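Local atomic coordinates of 1-carboxybiuret hydrolase subunit AtzE (PDB entry 6C62), a protein that hydrolyses 1-carboxybiuret to urea-1,3-dicarboxylate and ammonia, a step in the bacterial degradation of the herbicide atrazine. Residues G261-D266 / M397-Q402; E382-N387 / H391-A396. All coordinates share one frame; numbering follows the deposited sequence.

Contact 1 of 2, residues G261-D266 / M397-Q402; sequences GGWFRD and MGLLTQ
Trp263 and Leu399 are joined by a single polar link set among apolar contacts, an example of how a tryptophan can tie a short helix to a loop. The indole NE1 of Trp263 donates to the carbonyl O of Leu399 across 2.8 Å. That oxygen lies almost in the plane of the indole, while the nitrogen stands above the carbonyl plane, and the bond is moderately bent (147° at the hydrogen). Beside it, CZ2 on the six-membered part of the indole meets CD2 of Leu399 at 3.9 Å, the two side chains crossing at about a right angle. Leu400 turns its CD2 to Phe264, 3.9 Å from CD1, and the carbonyl O of Leu400 comes in at the ring edge, 3.3 Å from Phe264 CE1.

The two aromatic residues also brace each other: CD1 of Trp263 sits over the centre of the Phe264 ring, 3.7 Å above its plane. With CG of Trp263 anti to the backbone N (chi1 173°), the indole reaches across to the loop. Behind them, Gly262 occupies the N-cap position of helix 263-266, and its O takes the backbone N-H of both Arg265 and Asp266. Pro403 touches both rings, and Gln429 NE2 donates to Leu400 O. Two successive carbonyls of the irregular turn thus receive side-chain N-H groups, which satisfies their polarity within a largely apolar, buried interface.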
ATOM      1  N   GLY A 261     -28.000  10.241   6.278  1.00 15.81           N
ATOM      2  CA  GLY A 261     -28.428  11.538   5.827  1.00 16.70           C
ATOM      3  C   GLY A 261     -27.321  12.245   5.097  1.00 18.60           C
ATOM      4  O   GLY A 261     -26.384  11.601   4.580  1.00 19.16           O
ATOM      5  N   GLY A 262     -27.414  13.568   5.099  1.00 16.87           N
ATOM      6  CA  GLY A 262     -26.446  14.462   4.455  1.00 18.09           C
ATOM      7  C   GLY A 262     -26.195  14.113   2.997  1.00 16.33           C
ATOM      8  O   GLY A 262     -27.129  14.176   2.207  1.00 17.44           O
ATOM      9  N   TRP A 263     -24.962  13.711   2.669  1.00 14.13           N
ATOM     10  CA  TRP A 263     -24.575  13.332   1.297  1.00 14.66           C
ATOM     11  C   TRP A 263     -25.583  12.355   0.670  1.00 13.95           C
ATOM     12  O   TRP A 263     -25.946  12.482  -0.501  1.00 15.18           O
ATOM     13  CB  TRP A 263     -23.189  12.652   1.325  1.00 13.57           C
ATOM     14  CG  TRP A 263     -22.749  12.073   0.028  1.00 13.91           C
ATOM     15  CD1 TRP A 263     -22.847  10.769  -0.353  1.00 14.62           C
ATOM     16  CD2 TRP A 263     -22.129  12.759  -1.049  1.00 14.20           C
ATOM     17  NE1 TRP A 263     -22.335  10.608  -1.623  1.00 14.39           N
ATOM     18  CE2 TRP A 263     -21.891  11.819  -2.068  1.00 15.01           C
ATOM     19  CE3 TRP A 263     -21.764  14.075  -1.258  1.00 15.73           C
ATOM     20  CZ2 TRP A 263     -21.292  12.169  -3.290  1.00 15.74           C
ATOM     21  CZ3 TRP A 263     -21.151  14.415  -2.458  1.00 16.29           C
ATOM     22  CH2 TRP A 263     -20.953  13.476  -3.469  1.00 16.04           C
ATOM     23  N   PHE A 264     -26.022  11.392   1.464  1.00 14.14           N
ATOM     24  CA  PHE A 264     -26.895  10.331   1.002  1.00 14.96           C
ATOM     25  C   PHE A 264     -28.386  10.739   0.851  1.00 16.68           C
ATOM     26  O   PHE A 264     -29.192   9.971   0.257  1.00 15.70           O
ATOM     27  CB  PHE A 264     -26.755   9.127   1.899  1.00 14.39           C
ATOM     28  CG  PHE A 264     -25.402   8.508   1.851  1.00 14.09           C
ATOM     29  CD1 PHE A 264     -25.099   7.555   0.874  1.00 13.13           C
ATOM     30  CD2 PHE A 264     -24.399   8.911   2.725  1.00 13.92           C
ATOM     31  CE1 PHE A 264     -23.830   7.000   0.832  1.00 12.62           C
ATOM     32  CE2 PHE A 264     -23.126   8.355   2.670  1.00 11.80           C
ATOM     33  CZ  PHE A 264     -22.868   7.399   1.729  1.00 11.94           C
ATOM     34  N   ARG A 265     -28.728  11.922   1.348  1.00 17.44           N
ATOM     35  CA  ARG A 265     -30.026  12.554   1.036  1.00 19.71           C
ATOM     36  C   ARG A 265     -29.929  13.597  -0.062  1.00 18.95           C
ATOM     37  O   ARG A 265     -30.771  13.623  -1.012  1.00 18.66           O
ATOM     38  CB  ARG A 265     -30.592  13.182   2.294  1.00 25.04           C
ATOM     39  CG  ARG A 265     -32.025  13.645   2.073  1.00 29.88           C
ATOM     40  CD  ARG A 265     -32.701  13.939   3.390  1.00 37.15           C
ATOM     41  NE  ARG A 265     -34.014  14.571   3.191  1.00 41.33           N
ATOM     42  CZ  ARG A 265     -35.120  13.908   2.831  1.00 45.57           C
ATOM     43  NH1 ARG A 265     -35.121  12.573   2.596  1.00 43.47           N
ATOM     44  NH2 ARG A 265     -36.259  14.584   2.735  1.00 47.24           N
ATOM     45  N   ASP A 266     -28.917  14.455   0.038  1.00 19.36           N
ATOM     46  CA  ASP A 266     -28.646  15.513  -0.947  1.00 20.72           C
ATOM     47  C   ASP A 266     -28.440  14.969  -2.372  1.00 20.21           C
ATOM     48  O   ASP A 266     -28.758  15.673  -3.343  1.00 19.26           O
ATOM     49  CB  ASP A 266     -27.346  16.245  -0.621  1.00 23.07           C
ATOM     50  CG  ASP A 266     -27.379  17.024   0.719  1.00 29.43           C
ATOM     51  OD1 ASP A 266     -28.459  17.153   1.360  1.00 28.12           O
ATOM     52  OD2 ASP A 266     -26.243  17.415   1.172  1.00 31.48           O
ATOM     53  N   MET A 397     -24.007   8.052 -11.665  1.00 17.22           N
ATOM     54  CA  MET A 397     -24.713   6.841 -11.224  1.00 19.59           C
ATOM     55  C   MET A 397     -24.090   6.260  -9.927  1.00 16.61           C
ATOM     56  O   MET A 397     -24.762   5.569  -9.174  1.00 15.89           O
ATOM     57  CB  MET A 397     -24.725   5.774 -12.333  1.00 23.80           C
ATOM     58  CG  MET A 397     -25.694   6.014 -13.512  1.00 26.96           C
ATOM     59  SD  MET A 397     -27.413   6.253 -12.970  1.00 38.79           S
ATOM     60  CE  MET A 397     -27.429   8.008 -13.125  1.00 34.26           C
ATOM     61  N   GLY A 398     -22.793   6.522  -9.686  1.00 14.60           N
ATOM     62  CA  GLY A 398     -22.110   5.985  -8.471  1.00 14.54           C
ATOM     63  C   GLY A 398     -21.932   6.926  -7.300  1.00 13.45           C
ATOM     64  O   GLY A 398     -21.185   6.645  -6.361  1.00 11.72           O
ATOM     65  N   LEU A 399     -22.596   8.069  -7.339  1.00 13.42           N
ATOM     66  CA  LEU A 399     -22.473   9.051  -6.247  1.00 14.23           C
ATOM     67  C   LEU A 399     -22.698   8.472  -4.818  1.00 13.69           C
ATOM     68  O   LEU A 399     -22.039   8.883  -3.860  1.00 13.42           O
ATOM     69  CB  LEU A 399     -23.489  10.211  -6.496  1.00 15.46           C
ATOM     70  CG  LEU A 399     -23.102  11.284  -7.529  1.00 16.53           C
ATOM     71  CD1 LEU A 399     -24.294  12.185  -7.829  1.00 17.54           C
ATOM     72  CD2 LEU A 399     -21.929  12.146  -7.107  1.00 17.53           C
ATOM     73  N   LEU A 400     -23.684   7.599  -4.689  1.00 12.79           N
ATOM     74  CA  LEU A 400     -24.092   7.007  -3.427  1.00 14.24           C
ATOM     75  C   LEU A 400     -23.351   5.694  -3.077  1.00 14.72           C
ATOM     76  O   LEU A 400     -23.300   5.294  -1.915  1.00 15.85           O
ATOM     77  CB  LEU A 400     -25.573   6.730  -3.445  1.00 15.12           C
ATOM     78  CG  LEU A 400     -26.422   7.987  -3.733  1.00 16.38           C
ATOM     79  CD1 LEU A 400     -27.896   7.647  -3.942  1.00 19.40           C
ATOM     80  CD2 LEU A 400     -26.243   8.993  -2.605  1.00 16.67           C
ATOM     81  N   THR A 401     -22.775   5.047  -4.076  1.00 13.31           N
ATOM     82  CA  THR A 401     -22.068   3.777  -3.884  1.00 12.00           C
ATOM     83  C   THR A 401     -20.590   3.997  -3.527  1.00 11.78           C
ATOM     84  O   THR A 401     -20.009   3.255  -2.716  1.00 12.59           O
ATOM     85  CB  THR A 401     -22.162   2.880  -5.137  1.00 10.90           C
ATOM     86  OG1 THR A 401     -21.849   3.629  -6.314  1.00 10.96           O
ATOM     87  CG2 THR A 401     -23.519   2.363  -5.286  1.00 11.00           C
ATOM     88  N   GLN A 402     -19.989   4.987  -4.161  1.00 12.29           N
ATOM     89  CA  GLN A 402     -18.550   5.189  -4.135  1.00 12.80           C
ATOM     90  C   GLN A 402     -17.933   5.419  -2.734  1.00 13.05           C
ATOM     91  O   GLN A 402     -16.895   4.859  -2.444  1.00 12.72           O
ATOM     92  CB  GLN A 402     -18.152   6.292  -5.141  1.00 13.36           C
ATOM     93  CG  GLN A 402     -16.656   6.349  -5.419  1.00 14.76           C
ATOM     94  CD  GLN A 402     -16.281   6.964  -6.758  1.00 16.76           C
ATOM     95  OE1 GLN A 402     -17.073   7.694  -7.339  1.00 18.50           O
ATOM     96  NE2 GLN A 402     -15.126   6.592  -7.314  1.00 17.01           N
TER

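Contact 2 of 2, residues E382-N387 / H391-A396; sequences EWIEVN and HPCRPA
Backbone pairing joins Ile384 to His391, whose N-H and C=O groups exchange two hydrogen bonds, each 2.9 Å between the N of one and the O of the other and nearly straight onto the carbonyl. This hydrogen-bonded antiparallel pair is followed by the non-hydrogen-bonded pair of Trp383 and Pro392. One step further, Cys393 N donates to Glu382 O at 2.9 Å, almost linear at the hydrogen (174°) but well above the carbonyl plane.

The charged contact lies at this same end. The Glu382 chain, bent at chi2 (-78°), brings its carboxylate round to Arg394, and OE2 takes a hydrogen bond from NH1 at 3.0 Å as part of a salt bridge. The oxygen lies in the guanidinium plane, yet NH1 approaches from above the carboxylate plane; the carboxylate and guanidinium planes are turned 57° apart, and a single N-H, that of NH1, carries the bond. With an alanine at the position of Glu382, the Arg394 guanidinium is likely to lose its carboxylate mate and be freer to turn. The exposed Trp383 makes a cation-pi contact with Arg390.

Ile384 packs against the helix, dividing its branches: CD1 rests 3.6 Å from Ala396 CB, and CG2 lies 3.9 Å from Cys393 SG. Separately, from strand to strand, Val386 CG2 meets His391 CD2 at 3.9 Å, the side chains crossing at about a right angle.

Arg394 stands about 10 Å, side chain to side chain, from Ser150, probably a member of the charge-relay system. The whole is a two-stranded antiparallel beta hairpin whose second strand runs directly into a short helix, with Pro392 as N-cap.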
ATOM      1  N   GLU A 382     -26.284  12.030 -21.640  1.00 18.38           N
ATOM      2  CA  GLU A 382     -25.054  12.666 -21.250  1.00 21.11           C
ATOM      3  C   GLU A 382     -25.067  13.334 -19.870  1.00 20.88           C
ATOM      4  O   GLU A 382     -24.032  13.368 -19.197  1.00 19.92           O
ATOM      5  CB  GLU A 382     -24.640  13.680 -22.308  1.00 23.75           C
ATOM      6  CG  GLU A 382     -24.171  12.990 -23.599  1.00 28.60           C
ATOM      7  CD  GLU A 382     -22.736  12.440 -23.461  1.00 29.68           C
ATOM      8  OE1 GLU A 382     -21.868  13.119 -22.863  1.00 34.91           O
ATOM      9  OE2 GLU A 382     -22.485  11.308 -23.915  1.00 33.29           O
ATOM     10  N   TRP A 383     -26.221  13.925 -19.524  1.00 21.14           N
ATOM     11  CA  TRP A 383     -26.367  14.727 -18.301  1.00 20.90           C
ATOM     12  C   TRP A 383     -27.618  14.307 -17.568  1.00 21.71           C
ATOM     13  O   TRP A 383     -28.615  14.052 -18.199  1.00 19.65           O
ATOM     14  CB  TRP A 383     -26.377  16.259 -18.547  1.00 22.18           C
ATOM     15  CG  TRP A 383     -25.039  16.743 -18.975  1.00 21.34           C
ATOM     16  CD1 TRP A 383     -23.936  16.963 -18.186  1.00 24.19           C
ATOM     17  CD2 TRP A 383     -24.622  16.994 -20.322  1.00 22.31           C
ATOM     18  NE1 TRP A 383     -22.849  17.311 -18.975  1.00 23.81           N
ATOM     19  CE2 TRP A 383     -23.248  17.336 -20.287  1.00 23.91           C
ATOM     20  CE3 TRP A 383     -25.266  16.923 -21.557  1.00 23.30           C
ATOM     21  CZ2 TRP A 383     -22.512  17.652 -21.470  1.00 25.05           C
ATOM     22  CZ3 TRP A 383     -24.556  17.248 -22.716  1.00 23.21           C
ATOM     23  CH2 TRP A 383     -23.182  17.589 -22.663  1.00 24.95           C
ATOM     24  N   ILE A 384     -27.542  14.199 -16.237  1.00 23.33           N
ATOM     25  CA  ILE A 384     -28.745  13.991 -15.398  1.00 25.57           C
ATOM     26  C   ILE A 384     -28.904  15.117 -14.406  1.00 26.97           C
ATOM     27  O   ILE A 384     -27.963  15.843 -14.128  1.00 24.67           O
ATOM     28  CB  ILE A 384     -28.683  12.669 -14.643  1.00 23.56           C
ATOM     29  CG1 ILE A 384     -27.502  12.629 -13.655  1.00 23.77           C
ATOM     30  CG2 ILE A 384     -28.595  11.504 -15.644  1.00 24.01           C
ATOM     31  CD1 ILE A 384     -27.635  11.509 -12.651  1.00 24.17           C
ATOM     32  N   GLU A 385     -30.096  15.277 -13.871  1.00 30.71           N
ATOM     33  CA  GLU A 385     -30.356  16.288 -12.867  1.00 32.17           C
ATOM     34  C   GLU A 385     -30.778  15.581 -11.579  1.00 28.90           C
ATOM     35  O   GLU A 385     -31.646  14.720 -11.580  1.00 30.83           O
ATOM     36  CB  GLU A 385     -31.447  17.219 -13.392  1.00 39.68           C
ATOM     37  CG  GLU A 385     -31.198  18.727 -13.316  1.00 49.66           C
ATOM     38  CD  GLU A 385     -32.522  19.477 -13.595  1.00 63.98           C
ATOM     39  OE1 GLU A 385     -32.767  19.872 -14.763  1.00 72.61           O
ATOM     40  OE2 GLU A 385     -33.371  19.578 -12.678  1.00 65.12           O
ATOM     41  N   VAL A 386     -30.120  15.937 -10.491  1.00 28.03           N
ATOM     42  CA  VAL A 386     -30.419  15.380  -9.165  1.00 26.65           C
ATOM     43  C   VAL A 386     -30.687  16.528  -8.200  1.00 28.40           C
ATOM     44  O   VAL A 386     -29.732  17.277  -7.837  1.00 26.92           O
ATOM     45  CB  VAL A 386     -29.261  14.525  -8.628  1.00 27.13           C
ATOM     46  CG1 VAL A 386     -29.730  13.830  -7.353  1.00 28.64           C
ATOM     47  CG2 VAL A 386     -28.825  13.487  -9.652  1.00 29.34           C
ATOM     48  N   ASN A 387     -31.953  16.672  -7.797  1.00 27.69           N
ATOM     49  CA  ASN A 387     -32.397  17.778  -6.913  1.00 31.26           C
ATOM     50  C   ASN A 387     -31.844  19.139  -7.368  1.00 33.05           C
ATOM     51  O   ASN A 387     -31.204  19.877  -6.605  1.00 29.85           O
ATOM     52  CB  ASN A 387     -32.042  17.496  -5.464  1.00 29.72           C
ATOM     53  CG  ASN A 387     -32.559  16.147  -4.991  1.00 32.21           C
ATOM     54  OD1 ASN A 387     -33.737  15.734  -5.213  1.00 34.14           O
ATOM     55  ND2 ASN A 387     -31.676  15.419  -4.345  1.00 32.57           N
ATOM     56  N   HIS A 391     -25.279  16.741 -13.376  1.00 21.74           N
ATOM     57  CA  HIS A 391     -24.075  15.911 -13.321  1.00 20.83           C
ATOM     58  C   HIS A 391     -23.906  15.218 -14.669  1.00 19.63           C
ATOM     59  O   HIS A 391     -24.896  14.832 -15.263  1.00 17.82           O
ATOM     60  CB  HIS A 391     -24.225  14.820 -12.269  1.00 20.52           C
ATOM     61  CG  HIS A 391     -24.420  15.306 -10.884  1.00 21.86           C
ATOM     62  ND1 HIS A 391     -23.372  15.600 -10.045  1.00 22.91           N
ATOM     63  CD2 HIS A 391     -25.546  15.507 -10.165  1.00 24.54           C
ATOM     64  CE1 HIS A 391     -23.850  15.967  -8.871  1.00 24.54           C
ATOM     65  NE2 HIS A 391     -25.165  15.929  -8.921  1.00 22.39           N
ATOM     66  N   PRO A 392     -22.659  14.947 -15.084  1.00 19.63           N
ATOM     67  CA  PRO A 392     -22.461  13.957 -16.149  1.00 18.75           C
ATOM     68  C   PRO A 392     -23.068  12.619 -15.692  1.00 20.67           C
ATOM     69  O   PRO A 392     -22.836  12.152 -14.559  1.00 17.51           O
ATOM     70  CB  PRO A 392     -20.938  13.913 -16.352  1.00 19.52           C
ATOM     71  CG  PRO A 392     -20.326  14.472 -15.084  1.00 20.16           C
ATOM     72  CD  PRO A 392     -21.390  15.400 -14.465  1.00 20.72           C
ATOM     73  N   CYS A 393     -23.861  12.020 -16.583  1.00 21.32           N
ATOM     74  CA  CYS A 393     -24.602  10.810 -16.281  1.00 21.41           C
ATOM     75  C   CYS A 393     -23.710   9.656 -15.845  1.00 20.19           C
ATOM     76  O   CYS A 393     -24.018   8.991 -14.885  1.00 23.15           O
ATOM     77  CB  CYS A 393     -25.330  10.362 -17.547  1.00 23.29           C
ATOM     78  SG  CYS A 393     -26.289   8.844 -17.366  1.00 29.85           S
ATOM     79  N   ARG A 394     -22.662   9.383 -16.604  1.00 18.94           N
ATOM     80  CA  ARG A 394     -21.841   8.217 -16.413  1.00 24.18           C
ATOM     81  C   ARG A 394     -21.205   8.176 -15.011  1.00 23.90           C
ATOM     82  O   ARG A 394     -21.529   7.279 -14.284  1.00 31.61           O
ATOM     83  CB  ARG A 394     -20.865   7.949 -17.607  1.00 23.30           C
ATOM     84  CG  ARG A 394     -21.677   7.612 -18.876  1.00 25.45           C
ATOM     85  CD  ARG A 394     -20.858   7.171 -20.091  1.00 30.14           C
ATOM     86  NE  ARG A 394     -20.096   8.297 -20.611  1.00 30.55           N
ATOM     87  CZ  ARG A 394     -20.594   9.230 -21.455  1.00 37.31           C
ATOM     88  NH1 ARG A 394     -21.846   9.179 -21.962  1.00 31.04           N
ATOM     89  NH2 ARG A 394     -19.815  10.249 -21.829  1.00 36.66           N
ATOM     90  N   PRO A 395     -20.447   9.197 -14.586  1.00 22.50           N
ATOM     91  CA  PRO A 395     -19.952   9.179 -13.173  1.00 22.95           C
ATOM     92  C   PRO A 395     -21.034   9.283 -12.106  1.00 23.69           C
ATOM     93  O   PRO A 395     -20.917   8.718 -11.022  1.00 26.74           O
ATOM     94  CB  PRO A 395     -19.076  10.401 -13.107  1.00 22.93           C
ATOM     95  CG  PRO A 395     -18.640  10.599 -14.534  1.00 24.50           C
ATOM     96  CD  PRO A 395     -19.824  10.278 -15.370  1.00 21.13           C
ATOM     97  N   ALA A 396     -22.081  10.036 -12.400  1.00 22.74           N
ATOM     98  CA  ALA A 396     -23.118  10.317 -11.388  1.00 22.52           C
ATOM     99  C   ALA A 396     -23.850   9.109 -10.849  1.00 19.99           C
ATOM    100  O   ALA A 396     -24.340   9.183  -9.705  1.00 19.74           O
ATOM    101  CB  ALA A 396     -24.145  11.275 -11.926  1.00 24.07           C
TER

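Contact 2 is nested within the long loop that contact 1 closes: along the chain come 261-266, then 382-387 and 391-396, and finally 397-402, which follows 391-396 without a break. Their centres lie about 13 Å apart, on the same side of the chain's centre. The hairpin of strands 383-386 and 389-392 forms a small sheet of its own, whereas helix 263-266 follows strand 257-260 of the large mixed sheet. Met397 CE packs 3.5 Å from Ile384 CD1, and Asn387 ND2 probably bonds to Asp266 O. The hairpin is thereby held at the periphery of the amidase fold, near the end of that large sheet, through both its chain continuation and its turn.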